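N-carbamoylsarcosine amidase related protein (Thermoplasma acidophilum, PDB 3EEF) probably hydrolyses N-carbamoylsarcosine as a zinc-binding amidase of the isochorismatase-like cysteine hydrolase family. Local coordinates at residues N12-G17 with G63-K68; V48-Y53 with L88-Y93; T127-L132 with R159-T164. One frame throughout, in Å; residues are numbered along the deposited sequence.

Contact 1 (N12-G17 with G63-K68); sequences NEFIHG and GRHSMK. With ZN (zinc ion), chain C.
E13 reaches from the short helix 12-15 to the loop that carries the zinc ligand H65. CG stands anti to the backbone N (chi1 179°), and the extended chain beyond it carries the carboxylate to the backbone of H65 and S66. There OE1 of E13 accepts the amide N of S66 at 2.8 Å, an almost straight bond in which the donor approaches from above the carboxylate plane. The other oxygen of E13, OE2, lies 3.6 Å from CB of H65 and is also paired with R18 in a salt bridge. F14 adds an apolar touch, its CZ 3.7 Å from CD2 of H65. The H65 ring is held at both nitrogens: ND1 donates to O of G63 at 3.0 Å, in the ring plane, while NE2 binds zinc at 2.2 Å. OG of S66 is hydrogen-bonded to the backbone O of D50, a residue whose carboxylate binds zinc. An alanine in place of E13 would probably leave the S66 amide and R18 without their carboxylate mate and the loop less firmly held. The carboxylate thus acts as a second-shell group, fixing the backbone beside a metal ligand, its charge probably offset in part by R18.

Contact 2 (V48-Y53 with L88-Y93); sequences VNDSHY and LEKHAY. With ZN (zinc ion), chain C.
Over one face of the Y53 ring lies H91, its CE1 3.3 Å above the plane and over the centre, the two planes 37° apart; Y86 of a neighbouring subunit meets this tyrosine edge-to-face. The rings follow the adjacent parallel strands 45-50 and 86-90, part of a beta-alpha-beta unit in this isochorismatase-like fold. In its own plane the H91 ring meets N of Y53 and a water, which also bonds to E89; the H52 ring has O of H91 at its edge. Backbone N of N49, K90 and S51 donate to O of L88, N49 and K90 in turn. V48 and L88 lie side by side on one sheet face, branched aliphatics suited to a buried layer, CG1 of V48 lying 3.9 Å from CD2 of L88. D50 and H52 bind zinc with E58 and H65, while D56 accepts from ND1 of both H52 and H91. E89, on the sheet face of N49, takes a hydrogen bond at OE1 from OG of S51 (2.8 Å) and a salt bridge from K68. At the bent end of K90 (chi4 85°), NZ hydrogen-bonds to O of A92 and Y93 and forms a salt bridge at 2.7 Å to OD1 of D50, whose OD2 holds the zinc at 2.0 Å.

Contact 3 (T127-L132 with R159-T164); sequences TAADAL and RVYGAT
Y161 lays its ring against A128, A129 and L132 of helix 123-133, and all of this contact is van der Waals packing. N of A129 lies over one face of the Y161 ring, offset toward the rim, and CA of A129 comes 3.6 Å from CE1 of Y161. The small methyl lets the tyrosine come this close to the helix backbone. A128, one residue earlier, brings CB to within 3.9 Å of CD2 of Y161. At the edge, near the ring plane, CD2 of L132 stands 4.1 Å from CD1 of Y161. CG of L132 is anti to the backbone N (chi1 -171°), and of the two branches beyond it CD2 is the one that meets the ring and also touches O of V160. The opposite face of the tyrosine is met by its own neighbour, CG1 of V160 lying 3.8 Å above the Y161 plane, offset toward the rim. The hydroxyl finds its polar partner in H126 of a neighbouring subunit, while OH of Y93 from that same subunit hydrogen-bonds to O of V160. Farther out, I138 of strand 137-141 packs on Y161, and F157 of helix 153-161 and L115 both touch A128. G162 follows with positive phi, easy for glycine. Two helices packed together over one side of a parallel sheet, as here, belong to the alpha/beta sandwich of the isochorismatase-like fold.

How the contacts relate
Contacts 1 and 2 meet at the zinc. They touch directly, through the salt bridge of K68 with E89 and a probable hydrogen bond from K68 N to O of H52, and their segments alternate along the chain. Contact 3 lies farther off, its centre about 26 Å from that of contact 1 and on the opposite side of the chain's centre, though it brushes contact 2 where Y93 meets T127. All three are largely buried, but their chemistry differs. Loops and strand ends near the metal use charge and hydrogen bonds; the helix pair of contact 3 uses apolar packing. Contacts 2 and 3 also meet neighbouring subunits, whereas contact 1 touches none.

Contact 1 (N12-G17 with G63-K68)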
ATOM      1  N   ASN A  12       5.323  -5.150 -27.099  1.00 46.31           N
ATOM      2  CA  ASN A  12       5.200  -5.869 -28.374  1.00 47.85           C
ATOM      3  C   ASN A  12       3.895  -6.610 -28.569  1.00 47.62           C
ATOM      4  O   ASN A  12       3.307  -6.542 -29.624  1.00 51.09           O
ATOM      5  CB  ASN A  12       6.378  -6.843 -28.541  1.00 46.30           C
ATOM      6  CG  ASN A  12       7.664  -6.127 -28.929  1.00 45.39           C
ATOM      7  OD1 ASN A  12       7.638  -5.129 -29.655  1.00 48.36           O
ATOM      8  ND2 ASN A  12       8.792  -6.637 -28.464  1.00 39.46           N
ATOM      9  N   GLU A  13       3.424  -7.309 -27.552  1.00 49.13           N
ATOM     10  CA  GLU A  13       2.243  -8.122 -27.746  1.00 51.47           C
ATOM     11  C   GLU A  13       1.010  -7.289 -28.025  1.00 49.58           C
ATOM     12  O   GLU A  13       0.116  -7.770 -28.695  1.00 46.42           O
ATOM     13  CB  GLU A  13       1.996  -9.032 -26.547  1.00 53.81           C
ATOM     14  CG  GLU A  13       0.738  -9.908 -26.663  1.00 57.81           C
ATOM     15  CD  GLU A  13       0.733 -11.020 -25.651  1.00 58.87           C
ATOM     16  OE1 GLU A  13       1.702 -11.112 -24.873  1.00 49.75           O
ATOM     17  OE2 GLU A  13      -0.235 -11.804 -25.635  1.00 72.86           O
ATOM     18  N   PHE A  14       0.953  -6.055 -27.516  1.00 49.42           N
ATOM     19  CA  PHE A  14      -0.221  -5.205 -27.751  1.00 49.28           C
ATOM     20  C   PHE A  14      -0.097  -4.303 -28.987  1.00 49.62           C
ATOM     21  O   PHE A  14      -1.103  -3.736 -29.425  1.00 48.35           O
ATOM     22  CB  PHE A  14      -0.548  -4.352 -26.521  1.00 51.89           C
ATOM     23  CG  PHE A  14      -1.037  -5.141 -25.322  1.00 52.18           C
ATOM     24  CD1 PHE A  14      -2.185  -5.900 -25.395  1.00 62.93           C
ATOM     25  CD2 PHE A  14      -0.370  -5.068 -24.110  1.00 57.74           C
ATOM     26  CE1 PHE A  14      -2.639  -6.617 -24.283  1.00 68.31           C
ATOM     27  CE2 PHE A  14      -0.817  -5.764 -22.990  1.00 65.72           C
ATOM     28  CZ  PHE A  14      -1.952  -6.538 -23.077  1.00 68.33           C
ATOM     29  N   ILE A  15       1.118  -4.180 -29.536  1.00 49.50           N
ATOM     30  CA  ILE A  15       1.410  -3.285 -30.668  1.00 47.93           C
ATOM     31  C   ILE A  15       1.762  -4.089 -31.915  1.00 48.71           C
ATOM     32  O   ILE A  15       1.218  -3.839 -32.991  1.00 48.69           O
ATOM     33  CB  ILE A  15       2.605  -2.333 -30.367  1.00 47.78           C
ATOM     34  CG1 ILE A  15       2.297  -1.388 -29.196  1.00 49.72           C
ATOM     35  CG2 ILE A  15       2.948  -1.465 -31.590  1.00 40.50           C
ATOM     36  CD1 ILE A  15       1.112  -0.466 -29.438  1.00 51.21           C
ATOM     37  N   HIS A  16       2.680  -5.041 -31.760  1.00 48.03           N
ATOM     38  CA  HIS A  16       3.210  -5.827 -32.877  1.00 50.18           C
ATOM     39  C   HIS A  16       2.715  -7.258 -32.924  1.00 50.94           C
ATOM     40  O   HIS A  16       2.687  -7.831 -33.996  1.00 52.96           O
ATOM     41  CB  HIS A  16       4.752  -5.844 -32.883  1.00 49.03           C
ATOM     42  CG  HIS A  16       5.360  -4.511 -33.172  1.00 51.98           C
ATOM     43  ND1 HIS A  16       5.026  -3.775 -34.291  1.00 58.48           N
ATOM     44  CD2 HIS A  16       6.260  -3.764 -32.485  1.00 51.60           C
ATOM     45  CE1 HIS A  16       5.701  -2.638 -34.286  1.00 51.17           C
ATOM     46  NE2 HIS A  16       6.460  -2.607 -33.204  1.00 46.85           N
ATOM     47  N   GLY A  17       2.324  -7.838 -31.791  1.00 49.93           N
ATOM     48  CA  GLY A  17       2.089  -9.289 -31.732  1.00 48.49           C
ATOM     49  C   GLY A  17       0.658  -9.746 -31.544  1.00 46.86           C
ATOM     50  O   GLY A  17      -0.249  -9.239 -32.167  1.00 47.05           O
ATOM     51  N   GLY A  63      -6.216 -14.847 -19.718  1.00 53.65           N
ATOM     52  CA  GLY A  63      -5.220 -15.831 -20.167  1.00 53.70           C
ATOM     53  C   GLY A  63      -3.823 -15.199 -20.178  1.00 54.02           C
ATOM     54  O   GLY A  63      -3.691 -14.030 -19.833  1.00 53.71           O
ATOM     55  N   ARG A  64      -2.798 -15.965 -20.572  1.00 51.73           N
ATOM     56  CA  ARG A  64      -1.442 -15.457 -20.596  1.00 51.75           C
ATOM     57  C   ARG A  64      -1.287 -14.309 -21.592  1.00 51.25           C
ATOM     58  O   ARG A  64      -1.800 -14.348 -22.704  1.00 51.61           O
ATOM     59  CB  ARG A  64      -0.436 -16.565 -20.901  1.00 52.65           C
ATOM     60  CG  ARG A  64      -0.191 -17.445 -19.697  1.00 55.41           C
ATOM     61  CD  ARG A  64       0.230 -18.833 -20.085  1.00 56.65           C
ATOM     62  NE  ARG A  64       1.676 -19.008 -20.059  1.00 59.99           N
ATOM     63  CZ  ARG A  64       2.360 -19.725 -19.164  1.00 49.70           C
ATOM     64  NH1 ARG A  64       1.763 -20.372 -18.163  1.00 47.88           N
ATOM     65  NH2 ARG A  64       3.676 -19.805 -19.291  1.00 54.65           N
ATOM     66  N   HIS A  65      -0.594 -13.269 -21.158  1.00 50.28           N
ATOM     67  CA  HIS A  65      -0.274 -12.124 -22.022  1.00 49.85           C
ATOM     68  C   HIS A  65       0.849 -11.342 -21.342  1.00 48.53           C
ATOM     69  O   HIS A  65       0.918 -11.306 -20.101  1.00 44.59           O
ATOM     70  CB  HIS A  65      -1.532 -11.251 -22.269  1.00 51.12           C
ATOM     71  CG  HIS A  65      -2.032 -10.537 -21.044  1.00 55.48           C
ATOM     72  ND1 HIS A  65      -2.826 -11.141 -20.089  1.00 52.73           N
ATOM     73  CD2 HIS A  65      -1.803  -9.276 -20.594  1.00 56.70           C
ATOM     74  CE1 HIS A  65      -3.086 -10.276 -19.122  1.00 51.75           C
ATOM     75  NE2 HIS A  65      -2.459  -9.140 -19.390  1.00 55.55           N
ATOM     76  N   SER A  66       1.732 -10.747 -22.147  1.00 48.29           N
ATOM     77  CA  SER A  66       2.809  -9.914 -21.647  1.00 48.34           C
ATOM     78  C   SER A  66       3.458 -10.583 -20.425  1.00 49.34           C
ATOM     79  O   SER A  66       3.500 -10.019 -19.292  1.00 46.77           O
ATOM     80  CB  SER A  66       2.275  -8.505 -21.306  1.00 50.59           C
ATOM     81  OG  SER A  66       3.339  -7.558 -21.155  1.00 45.49           O
HETATM   82  N   MSE A  67       3.944 -11.796 -20.671  1.00 47.52           N
HETATM   83  CA  MSE A  67       4.540 -12.623 -19.642  1.00 50.02           C
HETATM   84  C   MSE A  67       5.966 -12.178 -19.339  1.00 50.85           C
HETATM   85  O   MSE A  67       6.660 -11.665 -20.225  1.00 50.94           O
HETATM   86  CB  MSE A  67       4.518 -14.092 -20.079  1.00 50.13           C
HETATM   87  CG  MSE A  67       3.121 -14.609 -20.349  1.00 51.31           C
HETATM   88 SE   MSE A  67       1.940 -14.421 -18.778  1.00 59.32          SE
HETATM   89  CE  MSE A  67       2.659 -15.905 -17.699  1.00 56.08           C
ATOM     90  N   LYS A  68       6.397 -12.349 -18.085  1.00 52.25           N
ATOM     91  CA  LYS A  68       7.784 -12.057 -17.730  1.00 54.41           C
ATOM     92  C   LYS A  68       8.701 -12.972 -18.537  1.00 57.40           C
ATOM     93  O   LYS A  68       8.447 -14.162 -18.646  1.00 55.66           O
ATOM     94  CB  LYS A  68       8.046 -12.253 -16.232  1.00 55.62           C
ATOM     95  CG  LYS A  68       9.522 -12.068 -15.823  1.00 52.36           C
ATOM     96  CD  LYS A  68       9.690 -11.814 -14.326  1.00 57.26           C
ATOM     97  CE  LYS A  68      11.181 -11.659 -13.932  1.00 60.58           C
ATOM     98  NZ  LYS A  68      11.724 -10.281 -14.180  1.00 63.02           N
TER
HETATM   99 ZN    ZN C 183      -2.000  -7.587 -17.909  0.50 44.33          ZN

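Contact 2 (V48-Y53 with L88-Y93)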
ATOM      1  N   VAL A  48       5.962   1.629 -17.546  1.00 40.32           N
ATOM      2  CA  VAL A  48       5.358   0.641 -16.681  1.00 39.60           C
ATOM      3  C   VAL A  48       4.741  -0.456 -17.584  1.00 39.05           C
ATOM      4  O   VAL A  48       3.777  -0.202 -18.271  1.00 41.13           O
ATOM      5  CB  VAL A  48       4.323   1.280 -15.700  1.00 39.39           C
ATOM      6  CG1 VAL A  48       4.997   2.145 -14.689  1.00 36.17           C
ATOM      7  CG2 VAL A  48       3.345   2.153 -16.431  1.00 43.30           C
ATOM      8  N   ASN A  49       5.311  -1.666 -17.547  1.00 37.68           N
ATOM      9  CA  ASN A  49       4.978  -2.772 -18.458  1.00 38.35           C
ATOM     10  C   ASN A  49       4.553  -4.029 -17.752  1.00 39.81           C
ATOM     11  O   ASN A  49       5.244  -4.519 -16.848  1.00 39.35           O
ATOM     12  CB  ASN A  49       6.207  -3.122 -19.275  1.00 37.49           C
ATOM     13  CG  ASN A  49       6.826  -1.914 -19.887  1.00 38.63           C
ATOM     14  OD1 ASN A  49       6.137  -1.141 -20.549  1.00 41.37           O
ATOM     15  ND2 ASN A  49       8.112  -1.708 -19.648  1.00 42.69           N
ATOM     16  N   ASP A  50       3.413  -4.567 -18.153  1.00 41.98           N
ATOM     17  CA  ASP A  50       3.040  -5.908 -17.732  1.00 43.59           C
ATOM     18  C   ASP A  50       4.221  -6.864 -17.856  1.00 41.64           C
ATOM     19  O   ASP A  50       4.938  -6.854 -18.858  1.00 43.93           O
ATOM     20  CB  ASP A  50       1.845  -6.421 -18.532  1.00 45.47           C
ATOM     21  CG  ASP A  50       0.500  -5.979 -17.936  1.00 49.59           C
ATOM     22  OD1 ASP A  50       0.488  -5.349 -16.847  1.00 52.76           O
ATOM     23  OD2 ASP A  50      -0.549  -6.317 -18.528  1.00 59.66           O
ATOM     24  N   SER A  51       4.465  -7.635 -16.804  1.00 40.87           N
ATOM     25  CA  SER A  51       5.539  -8.635 -16.801  1.00 41.86           C
ATOM     26  C   SER A  51       5.029  -9.794 -15.941  1.00 40.46           C
ATOM     27  O   SER A  51       5.525 -10.039 -14.846  1.00 40.66           O
ATOM     28  CB  SER A  51       6.835  -8.007 -16.241  1.00 43.44           C
ATOM     29  OG  SER A  51       7.912  -8.925 -16.120  1.00 45.06           O
ATOM     30  N   HIS A  52       4.007 -10.476 -16.462  1.00 40.56           N
ATOM     31  CA  HIS A  52       3.133 -11.347 -15.674  1.00 41.03           C
ATOM     32  C   HIS A  52       3.711 -12.717 -15.388  1.00 41.25           C
ATOM     33  O   HIS A  52       4.488 -13.239 -16.178  1.00 42.07           O
ATOM     34  CB  HIS A  52       1.792 -11.553 -16.379  1.00 40.34           C
ATOM     35  CG  HIS A  52       0.881 -10.361 -16.326  1.00 43.75           C
ATOM     36  ND1 HIS A  52       0.330  -9.889 -15.149  1.00 44.71           N
ATOM     37  CD2 HIS A  52       0.371  -9.584 -17.319  1.00 37.60           C
ATOM     38  CE1 HIS A  52      -0.452  -8.852 -15.417  1.00 44.89           C
ATOM     39  NE2 HIS A  52      -0.462  -8.656 -16.730  1.00 47.86           N
ATOM     40  N   TYR A  53       3.350 -13.233 -14.212  1.00 41.90           N
ATOM     41  CA  TYR A  53       3.519 -14.612 -13.843  1.00 42.80           C
ATOM     42  C   TYR A  53       2.207 -15.351 -14.169  1.00 44.94           C
ATOM     43  O   TYR A  53       1.115 -14.758 -14.170  1.00 43.00           O
ATOM     44  CB  TYR A  53       3.745 -14.800 -12.328  1.00 43.17           C
ATOM     45  CG  TYR A  53       4.885 -14.052 -11.677  1.00 48.26           C
ATOM     46  CD1 TYR A  53       6.158 -14.014 -12.250  1.00 50.70           C
ATOM     47  CD2 TYR A  53       4.696 -13.418 -10.444  1.00 48.61           C
ATOM     48  CE1 TYR A  53       7.214 -13.319 -11.612  1.00 51.31           C
ATOM     49  CE2 TYR A  53       5.726 -12.748  -9.812  1.00 50.33           C
ATOM     50  CZ  TYR A  53       6.978 -12.697 -10.385  1.00 46.76           C
ATOM     51  OH  TYR A  53       7.958 -12.006  -9.716  1.00 55.39           O
ATOM     52  N   LEU A  88       9.767  -0.198 -15.366  1.00 41.18           N
ATOM     53  CA  LEU A  88       9.160  -0.894 -14.249  1.00 40.62           C
ATOM     54  C   LEU A  88       8.355  -2.088 -14.787  1.00 42.83           C
ATOM     55  O   LEU A  88       7.701  -2.007 -15.873  1.00 40.89           O
ATOM     56  CB  LEU A  88       8.229   0.038 -13.452  1.00 40.46           C
ATOM     57  CG  LEU A  88       8.764   0.956 -12.347  1.00 44.36           C
ATOM     58  CD1 LEU A  88      10.090   1.599 -12.747  1.00 42.68           C
ATOM     59  CD2 LEU A  88       7.738   2.033 -11.935  1.00 35.67           C
ATOM     60  N   GLU A  89       8.440  -3.197 -14.046  1.00 40.24           N
ATOM     61  CA  GLU A  89       7.612  -4.358 -14.311  1.00 42.09           C
ATOM     62  C   GLU A  89       6.417  -4.238 -13.401  1.00 40.04           C
ATOM     63  O   GLU A  89       6.571  -3.922 -12.224  1.00 42.38           O
ATOM     64  CB  GLU A  89       8.362  -5.657 -14.004  1.00 42.39           C
ATOM     65  CG  GLU A  89       9.485  -5.998 -14.978  1.00 49.86           C
ATOM     66  CD  GLU A  89      10.344  -7.132 -14.461  1.00 54.47           C
ATOM     67  OE1 GLU A  89       9.794  -8.207 -14.192  1.00 59.44           O
ATOM     68  OE2 GLU A  89      11.568  -6.947 -14.292  1.00 69.75           O
ATOM     69  N   LYS A  90       5.230  -4.490 -13.938  1.00 36.72           N
ATOM     70  CA  LYS A  90       4.011  -4.500 -13.147  1.00 35.62           C
ATOM     71  C   LYS A  90       3.241  -5.816 -13.347  1.00 37.24           C
ATOM     72  O   LYS A  90       3.371  -6.464 -14.387  1.00 35.46           O
ATOM     73  CB  LYS A  90       3.143  -3.282 -13.491  1.00 35.21           C
ATOM     74  CG  LYS A  90       2.468  -3.296 -14.872  1.00 38.40           C
ATOM     75  CD  LYS A  90       1.545  -2.080 -15.018  1.00 38.80           C
ATOM     76  CE  LYS A  90       0.784  -2.091 -16.309  1.00 35.50           C
ATOM     77  NZ  LYS A  90      -0.494  -2.901 -16.246  1.00 39.17           N
ATOM     78  N   HIS A  91       2.434  -6.183 -12.352  1.00 36.89           N
ATOM     79  CA  HIS A  91       1.674  -7.433 -12.359  1.00 36.80           C
ATOM     80  C   HIS A  91       0.135  -7.268 -12.305  1.00 37.24           C
ATOM     81  O   HIS A  91      -0.580  -8.270 -12.255  1.00 35.31           O
ATOM     82  CB  HIS A  91       2.141  -8.296 -11.183  1.00 36.59           C
ATOM     83  CG  HIS A  91       3.509  -8.865 -11.399  1.00 40.01           C
ATOM     84  ND1 HIS A  91       3.715 -10.093 -11.995  1.00 39.31           N
ATOM     85  CD2 HIS A  91       4.742  -8.344 -11.155  1.00 35.06           C
ATOM     86  CE1 HIS A  91       5.014 -10.314 -12.089  1.00 43.24           C
ATOM     87  NE2 HIS A  91       5.659  -9.269 -11.586  1.00 37.59           N
ATOM     88  N   ALA A  92      -0.334  -6.014 -12.325  1.00 34.60           N
ATOM     89  CA  ALA A  92      -1.761  -5.665 -12.294  1.00 34.24           C
ATOM     90  C   ALA A  92      -1.997  -4.444 -13.165  1.00 34.86           C
ATOM     91  O   ALA A  92      -1.041  -3.847 -13.738  1.00 36.04           O
ATOM     92  CB  ALA A  92      -2.223  -5.394 -10.840  1.00 33.92           C
ATOM     93  N   TYR A  93      -3.260  -4.074 -13.320  1.00 33.76           N
ATOM     94  CA  TYR A  93      -3.607  -3.027 -14.307  1.00 31.43           C
ATOM     95  C   TYR A  93      -2.898  -1.711 -14.005  1.00 34.36           C
ATOM     96  O   TYR A  93      -2.267  -1.126 -14.900  1.00 34.63           O
ATOM     97  CB  TYR A  93      -5.111  -2.795 -14.360  1.00 30.43           C
ATOM     98  CG  TYR A  93      -5.946  -4.001 -14.776  1.00 27.39           C
ATOM     99  CD1 TYR A  93      -5.541  -4.852 -15.815  1.00 39.47           C
ATOM    100  CD2 TYR A  93      -7.177  -4.242 -14.187  1.00 35.86           C
ATOM    101  CE1 TYR A  93      -6.322  -5.915 -16.199  1.00 33.82           C
ATOM    102  CE2 TYR A  93      -7.965  -5.317 -14.568  1.00 38.48           C
ATOM    103  CZ  TYR A  93      -7.544  -6.140 -15.574  1.00 40.40           C
ATOM    104  OH  TYR A  93      -8.339  -7.218 -15.909  1.00 42.78           O
TER
HETATM  105 ZN    ZN C 183      -2.000  -7.587 -17.909  0.50 44.33          ZN
HETATM  106  O   HOH W   1       8.569  -9.085 -11.433  1.00 41.61           O

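Contact 3 (T127-L132 with R159-T164)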
ATOM      1  N   THR A 127      -4.174   3.151 -13.691  1.00 36.91           N
ATOM      2  CA  THR A 127      -3.065   3.988 -13.282  1.00 34.51           C
ATOM      3  C   THR A 127      -3.541   5.396 -12.882  1.00 36.79           C
ATOM      4  O   THR A 127      -3.071   5.948 -11.888  1.00 37.25           O
ATOM      5  CB  THR A 127      -2.067   4.063 -14.414  1.00 34.12           C
ATOM      6  OG1 THR A 127      -1.702   2.717 -14.733  1.00 33.04           O
ATOM      7  CG2 THR A 127      -0.807   4.876 -14.012  1.00 32.42           C
ATOM      8  N   ALA A 128      -4.465   5.968 -13.650  1.00 38.06           N
ATOM      9  CA  ALA A 128      -5.020   7.319 -13.388  1.00 37.06           C
ATOM     10  C   ALA A 128      -5.670   7.365 -12.012  1.00 39.65           C
ATOM     11  O   ALA A 128      -5.414   8.265 -11.211  1.00 42.76           O
ATOM     12  CB  ALA A 128      -6.055   7.684 -14.457  1.00 32.67           C
ATOM     13  N   ALA A 129      -6.502   6.367 -11.746  1.00 39.27           N
ATOM     14  CA  ALA A 129      -7.205   6.222 -10.477  1.00 37.04           C
ATOM     15  C   ALA A 129      -6.243   6.291  -9.310  1.00 34.31           C
ATOM     16  O   ALA A 129      -6.437   7.060  -8.349  1.00 31.54           O
ATOM     17  CB  ALA A 129      -7.984   4.875 -10.460  1.00 33.33           C
ATOM     18  N   ASP A 130      -5.195   5.497  -9.394  1.00 32.48           N
ATOM     19  CA  ASP A 130      -4.211   5.453  -8.303  1.00 32.46           C
ATOM     20  C   ASP A 130      -3.454   6.756  -8.121  1.00 34.14           C
ATOM     21  O   ASP A 130      -3.053   7.068  -7.008  1.00 34.02           O
ATOM     22  CB  ASP A 130      -3.219   4.333  -8.515  1.00 31.21           C
ATOM     23  CG  ASP A 130      -3.702   3.004  -7.942  1.00 42.09           C
ATOM     24  OD1 ASP A 130      -4.539   3.026  -7.009  1.00 29.21           O
ATOM     25  OD2 ASP A 130      -3.229   1.945  -8.427  1.00 34.19           O
ATOM     26  N   ALA A 131      -3.203   7.464  -9.229  1.00 36.38           N
ATOM     27  CA  ALA A 131      -2.556   8.778  -9.245  1.00 34.49           C
ATOM     28  C   ALA A 131      -3.378   9.755  -8.436  1.00 35.70           C
ATOM     29  O   ALA A 131      -2.854  10.473  -7.590  1.00 34.14           O
ATOM     30  CB  ALA A 131      -2.448   9.272 -10.700  1.00 34.65           C
ATOM     31  N   LEU A 132      -4.690   9.748  -8.690  1.00 37.04           N
ATOM     32  CA  LEU A 132      -5.645  10.560  -7.955  1.00 35.21           C
ATOM     33  C   LEU A 132      -5.634  10.319  -6.465  1.00 35.41           C
ATOM     34  O   LEU A 132      -5.527  11.240  -5.697  1.00 39.41           O
ATOM     35  CB  LEU A 132      -7.053  10.324  -8.467  1.00 35.77           C
ATOM     36  CG  LEU A 132      -8.064  11.326  -7.883  1.00 42.13           C
ATOM     37  CD1 LEU A 132      -7.669  12.764  -8.281  1.00 39.28           C
ATOM     38  CD2 LEU A 132      -9.432  11.001  -8.370  1.00 25.66           C
ATOM     39  N   ARG A 159     -14.450  13.623 -16.122  1.00 43.58           N
ATOM     40  CA  ARG A 159     -15.492  13.703 -15.099  1.00 43.82           C
ATOM     41  C   ARG A 159     -15.100  12.987 -13.786  1.00 44.67           C
ATOM     42  O   ARG A 159     -15.480  13.424 -12.696  1.00 44.46           O
ATOM     43  CB  ARG A 159     -16.805  13.159 -15.638  1.00 43.34           C
ATOM     44  N   VAL A 160     -14.348  11.890 -13.887  1.00 43.74           N
ATOM     45  CA  VAL A 160     -14.074  11.056 -12.723  1.00 42.20           C
ATOM     46  C   VAL A 160     -12.673  11.242 -12.094  1.00 41.59           C
ATOM     47  O   VAL A 160     -12.505  11.121 -10.875  1.00 44.35           O
ATOM     48  CB  VAL A 160     -14.291   9.581 -13.039  1.00 44.79           C
ATOM     49  CG1 VAL A 160     -13.999   8.728 -11.746  1.00 40.06           C
ATOM     50  CG2 VAL A 160     -15.714   9.386 -13.586  1.00 36.64           C
ATOM     51  N   TYR A 161     -11.675  11.535 -12.904  1.00 38.91           N
ATOM     52  CA  TYR A 161     -10.339  11.787 -12.391  1.00 37.31           C
ATOM     53  C   TYR A 161      -9.897  13.242 -12.523  1.00 38.40           C
ATOM     54  O   TYR A 161      -8.719  13.531 -12.309  1.00 39.74           O
ATOM     55  CB  TYR A 161      -9.328  10.878 -13.116  1.00 35.20           C
ATOM     56  CG  TYR A 161      -9.707   9.433 -13.035  1.00 40.56           C
ATOM     57  CD1 TYR A 161      -9.996   8.833 -11.803  1.00 42.12           C
ATOM     58  CD2 TYR A 161      -9.812   8.665 -14.168  1.00 40.41           C
ATOM     59  CE1 TYR A 161     -10.373   7.521 -11.723  1.00 42.59           C
ATOM     60  CE2 TYR A 161     -10.188   7.313 -14.094  1.00 40.43           C
ATOM     61  CZ  TYR A 161     -10.461   6.763 -12.881  1.00 38.86           C
ATOM     62  OH  TYR A 161     -10.840   5.457 -12.806  1.00 39.81           O
ATOM     63  N   GLY A 162     -10.814  14.143 -12.899  1.00 42.44           N
ATOM     64  CA  GLY A 162     -10.488  15.542 -13.150  1.00 41.06           C
ATOM     65  C   GLY A 162      -9.339  15.746 -14.113  1.00 41.44           C
ATOM     66  O   GLY A 162      -8.676  16.779 -14.069  1.00 41.17           O
ATOM     67  N   ALA A 163      -9.091  14.772 -14.993  1.00 42.47           N
ATOM     68  CA  ALA A 163      -7.948  14.842 -15.926  1.00 42.34           C
ATOM     69  C   ALA A 163      -8.146  15.951 -16.927  1.00 44.89           C
ATOM     70  O   ALA A 163      -9.289  16.246 -17.324  1.00 45.92           O
ATOM     71  CB  ALA A 163      -7.746  13.534 -16.680  1.00 38.60           C
ATOM     72  N   THR A 164      -7.044  16.581 -17.333  1.00 45.85           N
ATOM     73  CA  THR A 164      -7.092  17.468 -18.471  1.00 47.67           C
ATOM     74  C   THR A 164      -6.509  16.703 -19.652  1.00 48.57           C
ATOM     75  O   THR A 164      -5.464  16.058 -19.530  1.00 49.44           O
ATOM     76  CB  THR A 164      -6.296  18.744 -18.242  1.00 48.72           C
ATOM     77  OG1 THR A 164      -4.916  18.400 -18.140  1.00 60.57           O
ATOM     78  CG2 THR A 164      -6.718  19.446 -16.973  1.00 41.80           C
TER